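Side-chain contacts in uncharacterized protein A6V7T0 (Pseudomonas aeruginosa, PDB 3K12), which is of unknown function but belongs to the YjgF-like group of small trimer-forming alpha-beta proteins: residues D[37-42]-D[74-79]; D[45-50]-D[55-60]. All blocks are in the same frame, centred on the assembly; numbering follows the deposited sequence.

Overall arrangement
Both contacts use helix 35-52, at different points along its length. Contact 1 sets residues 37-42, near the start of this helix, against residues 74-79 of helix 73-83. Contact 2 sets residues 45-50, further along, against segment 55-60, a loop running into the first residue of strand 60-67. The centres of the two contacts lie about 16 Å apart, and beyond the continuous helix they do not touch. Contact 2 is local in sequence, and its two segments fall between those of contact 1. Strand 106-113 is common ground: Thr39 and Leu76 rest on Met108, while Leu50 rests on Ala112 and Val60 on Val110. No other chain of the assembly touches any of the four segments.

Contact 1: residues D[37-42]-D[74-79]; sequences DQTRQI and AGLNQV
Thr39 faces Leu76 and Val79 with its two branches. With chi1 at -59°, the methyl CG2 is anti to the backbone N. The Thr39 and Val79 side chains slide past each other in opposite directions. Thr39 CG2 comes within 3.8 Å of Val79 CG1. The hydroxyl branch, beside the backbone N, lies next to Leu76, whose side chain crosses Thr39 at about a right angle. Thr39 OG1 and Leu76 CD1 are 3.8 Å apart, a van der Waals touch. The hydroxyl is hydrogen-bonded to Ile35 O, one turn back in its own helix, so a polar atom can sit against a leucine methyl.

Val79 also meets Arg40. Its CG1 touches the aliphatic part of the arginine, with Arg40 CG 3.9 Å from Val79 CG1. The Arg40 chain runs extended from CG to NE and carries the guanidinium across the valine. Val79 CG2 then lies 3.7 Å above one guanidinium face, offset toward its rim. Arg40 NH1 has a weak hydrogen bond to Gln82 of helix 73-83.

The short helix axes cross at -40° and approach to 9.0 Å. This is the packing of two neighbouring helices on one face of the sheet in the YjgF-like alpha-beta fold.

Contact 2: residues D[45-50]-D[55-60]; sequences NIDRLL and SDRGQV
Asp47 and Arg57 form a two-bond salt bridge between the helix and the loop. Arg57 offers NE and NH2 side-on, one to each carboxylate oxygen. Arg57 NH2 to Asp47 OD2 is 2.9 Å and nearly straight, at 174°. Arg57 NE to Asp47 OD1 is 3.0 Å and more bent. The carboxylate and guanidinium planes are steeply inclined, and both nitrogens come from above the carboxylate plane. OD2 lies in the guanidinium plane, while OD1 is tilted from it. Asp47 holds this pose with chi1 at -138°, away from any staggered position. Arg57 CG sits between the backbone N and the carbonyl carbon (chi1 71°), and a bend at chi3 turns the guanidinium back to Asp47. Its NH1 is hydrogen-bonded to Trp83 O, and the group makes a cation-pi contact with Trp83. A water joins the same pair a second way, donating to Asp47 OD1 and accepting from Arg57 N.

The segments belong to a helix-loop-strand connection of the YjgF-like fold, in which helix 35-52 hands over to strand 60-67. Asp56 OD1 accepts from Gly58 N at 2.8 Å, an Asx turn, and a type I beta turn runs from Asp56 to Gln59. Asp56 N is buried here with no partner in the model.

Leu50 packs on the buried side. Its CD1 reaches Val60 CG2 at 3.7 Å, the two side chains crossing at about a right angle, and also lies against Asp56 O. The other branch, CD2, packs 3.6 Å from Ser55 OG. That hydroxyl is satisfied by a hydrogen bond to Ala113 O of strand 106-113. Ser55 N donates to Leu50 O at 2.9 Å.

Contact 1: residues D[37-42]-D[74-79]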
ATOM      1  N   ASP D  37      13.324  17.524  -7.727  1.00 20.70           N
ATOM      2  CA  ASP D  37      14.596  16.809  -7.796  1.00 21.55           C
ATOM      3  C   ASP D  37      14.444  15.422  -7.158  1.00 20.19           C
ATOM      4  O   ASP D  37      14.844  14.420  -7.760  1.00 20.86           O
ATOM      5  CB  ASP D  37      15.705  17.627  -7.120  1.00 22.92           C
ATOM      6  CG  ASP D  37      17.046  16.894  -7.073  1.00 26.41           C
ATOM      7  OD1 ASP D  37      17.500  16.400  -8.125  1.00 33.28           O
ATOM      8  OD2 ASP D  37      17.649  16.810  -5.980  1.00 32.88           O
ATOM      9  N   GLN D  38      13.832  15.375  -5.979  1.00 18.61           N
ATOM     10  CA  GLN D  38      13.690  14.102  -5.243  1.00 17.62           C
ATOM     11  C   GLN D  38      12.771  13.128  -5.958  1.00 17.65           C
ATOM     12  O   GLN D  38      13.068  11.930  -6.043  1.00 16.54           O
ATOM     13  CB  GLN D  38      13.218  14.331  -3.831  1.00 17.35           C
ATOM     14  CG  GLN D  38      14.230  15.110  -2.997  1.00 18.04           C
ATOM     15  CD  GLN D  38      14.023  14.974  -1.511  1.00 20.45           C
ATOM     16  OE1 GLN D  38      13.409  14.008  -1.039  1.00 19.05           O
ATOM     17  NE2 GLN D  38      14.565  15.923  -0.744  1.00 19.82           N
ATOM     18  N   THR D  39      11.698  13.655  -6.538  1.00 16.29           N
ATOM     19  CA  THR D  39      10.753  12.847  -7.295  1.00 15.69           C
ATOM     20  C   THR D  39      11.439  12.239  -8.533  1.00 16.17           C
ATOM     21  O   THR D  39      11.265  11.061  -8.853  1.00 15.34           O
ATOM     22  CB  THR D  39       9.501  13.664  -7.685  1.00 15.07           C
ATOM     23  OG1 THR D  39       8.873  14.154  -6.486  1.00 16.77           O
ATOM     24  CG2 THR D  39       8.511  12.798  -8.456  1.00 15.75           C
ATOM     25  N   ARG D  40      12.238  13.058  -9.241  1.00 17.02           N
ATOM     26  CA  ARG D  40      12.955  12.568 -10.415  1.00 18.15           C
ATOM     27  C   ARG D  40      13.935  11.464 -10.022  1.00 16.67           C
ATOM     28  O   ARG D  40      14.005  10.450 -10.703  1.00 17.85           O
ATOM     29  CB  ARG D  40      13.790  13.693 -11.023  1.00 18.99           C
ATOM     30  CG  ARG D  40      13.018  14.874 -11.483  1.00 22.35           C
ATOM     31  CD  ARG D  40      13.932  16.095 -11.857  1.00 25.15           C
ATOM     32  NE  ARG D  40      13.046  17.111 -12.412  1.00 25.04           N
ATOM     33  CZ  ARG D  40      12.406  16.929 -13.569  1.00 24.56           C
ATOM     34  NH1 ARG D  40      11.551  17.823 -14.028  1.00 26.52           N
ATOM     35  NH2 ARG D  40      12.640  15.827 -14.258  1.00 27.04           N
ATOM     36  N   GLN D  41      14.708  11.702  -8.966  1.00 16.44           N
ATOM     37  CA  GLN D  41      15.667  10.689  -8.471  1.00 16.11           C
ATOM     38  C   GLN D  41      14.978   9.350  -8.200  1.00 15.38           C
ATOM     39  O   GLN D  41      15.481   8.288  -8.595  1.00 15.54           O
ATOM     40  CB  GLN D  41      16.366  11.117  -7.191  1.00 16.54           C
ATOM     41  CG  GLN D  41      17.425  12.220  -7.353  1.00 19.56           C
ATOM     42  CD  GLN D  41      18.010  12.594  -6.016  1.00 20.72           C
ATOM     43  OE1 GLN D  41      18.574  11.750  -5.314  1.00 21.48           O
ATOM     44  NE2 GLN D  41      17.843  13.862  -5.623  1.00 25.47           N
ATOM     45  N   ILE D  42      13.833   9.419  -7.519  1.00 14.31           N
ATOM     46  CA  ILE D  42      13.076   8.227  -7.158  1.00 13.82           C
ATOM     47  C   ILE D  42      12.536   7.538  -8.393  1.00 11.98           C
ATOM     48  O   ILE D  42      12.694   6.334  -8.540  1.00 12.19           O
ATOM     49  CB  ILE D  42      11.952   8.583  -6.172  1.00 13.22           C
ATOM     50  CG1 ILE D  42      12.533   8.928  -4.793  1.00 13.52           C
ATOM     51  CG2 ILE D  42      10.920   7.427  -6.075  1.00 15.36           C
ATOM     52  CD1 ILE D  42      11.573   9.699  -3.923  1.00 16.45           C
ATOM     53  N   ALA D  74       2.200  20.202  -5.630  1.00 17.95           N
ATOM     54  CA  ALA D  74       2.242  20.626  -7.025  1.00 18.09           C
ATOM     55  C   ALA D  74       3.531  20.219  -7.741  1.00 16.53           C
ATOM     56  O   ALA D  74       3.481  19.791  -8.902  1.00 17.40           O
ATOM     57  CB  ALA D  74       2.018  22.138  -7.120  1.00 19.30           C
ATOM     58  N   GLY D  75       4.676  20.323  -7.060  1.00 17.80           N
ATOM     59  CA  GLY D  75       5.973  19.918  -7.634  1.00 17.34           C
ATOM     60  C   GLY D  75       6.067  18.427  -7.900  1.00 16.90           C
ATOM     61  O   GLY D  75       6.577  18.002  -8.947  1.00 17.68           O
ATOM     62  N   LEU D  76       5.557  17.632  -6.961  1.00 16.17           N
ATOM     63  CA  LEU D  76       5.472  16.193  -7.169  1.00 15.53           C
ATOM     64  C   LEU D  76       4.703  15.907  -8.444  1.00 14.85           C
ATOM     65  O   LEU D  76       5.134  15.131  -9.309  1.00 14.41           O
ATOM     66  CB  LEU D  76       4.734  15.559  -5.972  1.00 15.00           C
ATOM     67  CG  LEU D  76       4.143  14.157  -6.204  1.00 15.11           C
ATOM     68  CD1 LEU D  76       5.261  13.154  -6.206  1.00 16.64           C
ATOM     69  CD2 LEU D  76       3.093  13.798  -5.138  1.00 16.35           C
ATOM     70  N   ASN D  77       3.534  16.548  -8.573  1.00 14.99           N
ATOM     71  CA  ASN D  77       2.688  16.236  -9.718  1.00 15.16           C
ATOM     72  C   ASN D  77       3.229  16.753 -11.048  1.00 15.26           C
ATOM     73  O   ASN D  77       2.973  16.152 -12.079  1.00 16.37           O
ATOM     74  CB  ASN D  77       1.258  16.727  -9.512  1.00 15.48           C
ATOM     75  CG  ASN D  77       0.566  16.003  -8.400  1.00 17.30           C
ATOM     76  OD1 ASN D  77       0.819  14.818  -8.137  1.00 18.68           O
ATOM     77  ND2 ASN D  77      -0.309  16.709  -7.707  1.00 21.76           N
ATOM     78  N   GLN D  78       3.991  17.843 -10.985  1.00 16.59           N
ATOM     79  CA  GLN D  78       4.661  18.401 -12.172  1.00 18.18           C
ATOM     80  C   GLN D  78       5.563  17.341 -12.801  1.00 17.53           C
ATOM     81  O   GLN D  78       5.481  17.072 -14.005  1.00 17.62           O
ATOM     82  CB  GLN D  78       5.460  19.646 -11.774  1.00 19.57           C
ATOM     83  CG  GLN D  78       6.303  20.314 -12.872  1.00 24.50           C
ATOM     84  CD  GLN D  78       7.333  21.281 -12.266  1.00 29.18           C
ATOM     85  OE1 GLN D  78       8.419  21.486 -12.823  1.00 35.34           O
ATOM     86  NE2 GLN D  78       7.012  21.846 -11.115  1.00 29.50           N
ATOM     87  N   VAL D  79       6.389  16.705 -11.975  1.00 16.22           N
ATOM     88  CA  VAL D  79       7.276  15.654 -12.492  1.00 15.18           C
ATOM     89  C   VAL D  79       6.492  14.408 -12.914  1.00 14.01           C
ATOM     90  O   VAL D  79       6.734  13.840 -13.979  1.00 14.65           O
ATOM     91  CB  VAL D  79       8.375  15.297 -11.456  1.00 14.43           C
ATOM     92  CG1 VAL D  79       9.253  14.168 -11.944  1.00 18.04           C
ATOM     93  CG2 VAL D  79       9.200  16.537 -11.145  1.00 17.94           C
TER

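Contact 2: residues D[45-50]-D[55-60]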
ATOM      1  N   ASN D  45      15.322   5.782 -10.220  1.00 14.15           N
ATOM      2  CA  ASN D  45      15.765   4.528  -9.609  1.00 13.86           C
ATOM      3  C   ASN D  45      14.729   3.418  -9.822  1.00 12.66           C
ATOM      4  O   ASN D  45      15.079   2.254 -10.098  1.00 12.40           O
ATOM      5  CB  ASN D  45      16.043   4.684  -8.115  1.00 14.39           C
ATOM      6  CG  ASN D  45      16.863   3.512  -7.570  1.00 17.75           C
ATOM      7  OD1 ASN D  45      17.963   3.225  -8.089  1.00 21.00           O
ATOM      8  ND2 ASN D  45      16.345   2.816  -6.544  1.00 20.37           N
ATOM      9  N   ILE D  46      13.434   3.768  -9.753  1.00 12.88           N
ATOM     10  CA  ILE D  46      12.395   2.813 -10.129  1.00 13.17           C
ATOM     11  C   ILE D  46      12.561   2.304 -11.555  1.00 12.65           C
ATOM     12  O   ILE D  46      12.428   1.121 -11.837  1.00 14.31           O
ATOM     13  CB  ILE D  46      10.977   3.395  -9.857  1.00 13.25           C
ATOM     14  CG1 ILE D  46      10.753   3.524  -8.336  1.00 13.61           C
ATOM     15  CG2 ILE D  46       9.882   2.541 -10.460  1.00 14.30           C
ATOM     16  CD1 ILE D  46       9.672   4.551  -7.953  1.00 14.14           C
ATOM     17  N   ASP D  47      12.856   3.243 -12.465  1.00 13.62           N
ATOM     18  CA  ASP D  47      13.053   2.902 -13.874  1.00 13.99           C
ATOM     19  C   ASP D  47      14.171   1.874 -14.030  1.00 12.35           C
ATOM     20  O   ASP D  47      14.046   0.917 -14.774  1.00 12.82           O
ATOM     21  CB  ASP D  47      13.400   4.173 -14.695  1.00 14.12           C
ATOM     22  CG  ASP D  47      12.684   4.216 -16.041  1.00 16.40           C
ATOM     23  OD1 ASP D  47      11.474   4.027 -16.090  1.00 17.04           O
ATOM     24  OD2 ASP D  47      13.326   4.517 -17.073  1.00 17.71           O
ATOM     25  N   ARG D  48      15.276   2.137 -13.341  1.00 12.82           N
ATOM     26  CA  ARG D  48      16.481   1.279 -13.421  1.00 13.95           C
ATOM     27  C   ARG D  48      16.132  -0.107 -12.912  1.00 13.28           C
ATOM     28  O   ARG D  48      16.440  -1.103 -13.552  1.00 14.38           O
ATOM     29  CB  ARG D  48      17.608   1.877 -12.619  1.00 15.58           C
ATOM     30  CG  ARG D  48      18.848   1.002 -12.538  1.00 17.51           C
ATOM     31  CD  ARG D  48      19.890   1.594 -11.610  1.00 19.85           C
ATOM     32  NE  ARG D  48      19.476   1.560 -10.215  1.00 21.20           N
ATOM     33  CZ  ARG D  48      19.519   0.465  -9.444  1.00 21.52           C
ATOM     34  NH1 ARG D  48      19.125   0.534  -8.188  1.00 24.00           N
ATOM     35  NH2 ARG D  48      19.948  -0.695  -9.916  1.00 23.06           N
ATOM     36  N   LEU D  49      15.449  -0.144 -11.762  1.00 13.21           N
ATOM     37  CA  LEU D  49      15.059  -1.409 -11.177  1.00 13.03           C
ATOM     38  C   LEU D  49      14.116  -2.192 -12.078  1.00 13.25           C
ATOM     39  O   LEU D  49      14.353  -3.372 -12.359  1.00 12.42           O
ATOM     40  CB  LEU D  49      14.416  -1.173  -9.808  1.00 12.75           C
ATOM     41  CG  LEU D  49      15.349  -0.819  -8.658  1.00 13.61           C
ATOM     42  CD1 LEU D  49      14.607  -0.277  -7.440  1.00 14.00           C
ATOM     43  CD2 LEU D  49      16.178  -2.051  -8.282  1.00 14.55           C
ATOM     44  N   LEU D  50      13.091  -1.514 -12.619  1.00 12.76           N
ATOM     45  CA  LEU D  50      12.152  -2.164 -13.523  1.00 13.69           C
ATOM     46  C   LEU D  50      12.858  -2.721 -14.754  1.00 13.94           C
ATOM     47  O   LEU D  50      12.656  -3.848 -15.138  1.00 14.29           O
ATOM     48  CB  LEU D  50      11.073  -1.179 -13.981  1.00 13.67           C
ATOM     49  CG  LEU D  50      10.086  -0.839 -12.878  1.00 13.87           C
ATOM     50  CD1 LEU D  50       9.188   0.319 -13.327  1.00 16.79           C
ATOM     51  CD2 LEU D  50       9.254  -2.091 -12.402  1.00 16.21           C
ATOM     52  N   SER D  55      10.947  -5.124 -17.096  1.00 17.34           N
ATOM     53  CA  SER D  55       9.760  -4.276 -16.997  1.00 16.87           C
ATOM     54  C   SER D  55      10.146  -2.864 -17.441  1.00 15.72           C
ATOM     55  O   SER D  55      11.280  -2.622 -17.893  1.00 16.31           O
ATOM     56  CB  SER D  55       9.214  -4.275 -15.567  1.00 16.99           C
ATOM     57  OG  SER D  55       7.991  -3.538 -15.431  1.00 16.15           O
ATOM     58  N   ASP D  56       9.214  -1.920 -17.299  1.00 15.73           N
ATOM     59  CA  ASP D  56       9.462  -0.554 -17.768  1.00 15.03           C
ATOM     60  C   ASP D  56       8.394   0.364 -17.182  1.00 14.73           C
ATOM     61  O   ASP D  56       7.427  -0.107 -16.563  1.00 14.12           O
ATOM     62  CB  ASP D  56       9.514  -0.462 -19.307  1.00 15.11           C
ATOM     63  CG  ASP D  56       8.214  -0.857 -19.960  1.00 16.20           C
ATOM     64  OD1 ASP D  56       7.245  -0.065 -19.862  1.00 17.85           O
ATOM     65  OD2 ASP D  56       8.135  -1.938 -20.588  1.00 20.66           O
ATOM     66  N   ARG D  57       8.547   1.670 -17.363  1.00 13.40           N
ATOM     67  CA  ARG D  57       7.666   2.631 -16.704  1.00 13.96           C
ATOM     68  C   ARG D  57       6.247   2.642 -17.234  1.00 13.66           C
ATOM     69  O   ARG D  57       5.402   3.312 -16.631  1.00 15.36           O
ATOM     70  CB  ARG D  57       8.243   4.053 -16.736  1.00 14.82           C
ATOM     71  CG  ARG D  57       8.215   4.705 -18.121  1.00 12.84           C
ATOM     72  CD  ARG D  57       8.698   6.139 -17.990  1.00 12.79           C
ATOM     73  NE  ARG D  57      10.136   6.147 -17.789  1.00 11.46           N
ATOM     74  CZ  ARG D  57      10.888   7.242 -17.911  1.00 11.10           C
ATOM     75  NH1 ARG D  57      10.316   8.408 -18.166  1.00 12.32           N
ATOM     76  NH2 ARG D  57      12.210   7.155 -17.776  1.00 12.58           N
ATOM     77  N   GLY D  58       6.004   1.928 -18.328  1.00 13.98           N
ATOM     78  CA  GLY D  58       4.657   1.758 -18.855  1.00 12.90           C
ATOM     79  C   GLY D  58       3.949   0.551 -18.268  1.00 12.92           C
ATOM     80  O   GLY D  58       2.833   0.269 -18.670  1.00 12.88           O
ATOM     81  N   GLN D  59       4.592  -0.173 -17.346  1.00 12.21           N
ATOM     82  CA  GLN D  59       4.030  -1.412 -16.803  1.00 12.67           C
ATOM     83  C   GLN D  59       3.785  -1.309 -15.296  1.00 11.68           C
ATOM     84  O   GLN D  59       3.618  -2.351 -14.621  1.00 13.32           O
ATOM     85  CB  GLN D  59       4.978  -2.582 -17.073  1.00 14.06           C
ATOM     86  CG  GLN D  59       5.154  -2.901 -18.567  1.00 15.78           C
ATOM     87  CD  GLN D  59       5.798  -4.253 -18.785  1.00 19.45           C
ATOM     88  OE1 GLN D  59       6.780  -4.384 -19.532  1.00 25.14           O
ATOM     89  NE2 GLN D  59       5.266  -5.272 -18.131  1.00 18.95           N
ATOM     90  N   VAL D  60       3.772  -0.104 -14.745  1.00 10.98           N
ATOM     91  CA  VAL D  60       3.549   0.008 -13.303  1.00 10.67           C
ATOM     92  C   VAL D  60       2.049  -0.096 -13.025  1.00 11.54           C
ATOM     93  O   VAL D  60       1.197   0.322 -13.821  1.00 11.64           O
ATOM     94  CB  VAL D  60       4.156   1.299 -12.770  1.00 10.66           C
ATOM     95  CG1 VAL D  60       4.083   1.396 -11.253  1.00 13.22           C
ATOM     96  CG2 VAL D  60       5.625   1.394 -13.230  1.00 12.92           C
TER
HETATM   97  O   HOH W   1      11.084   2.458 -18.444  1.00 17.48           O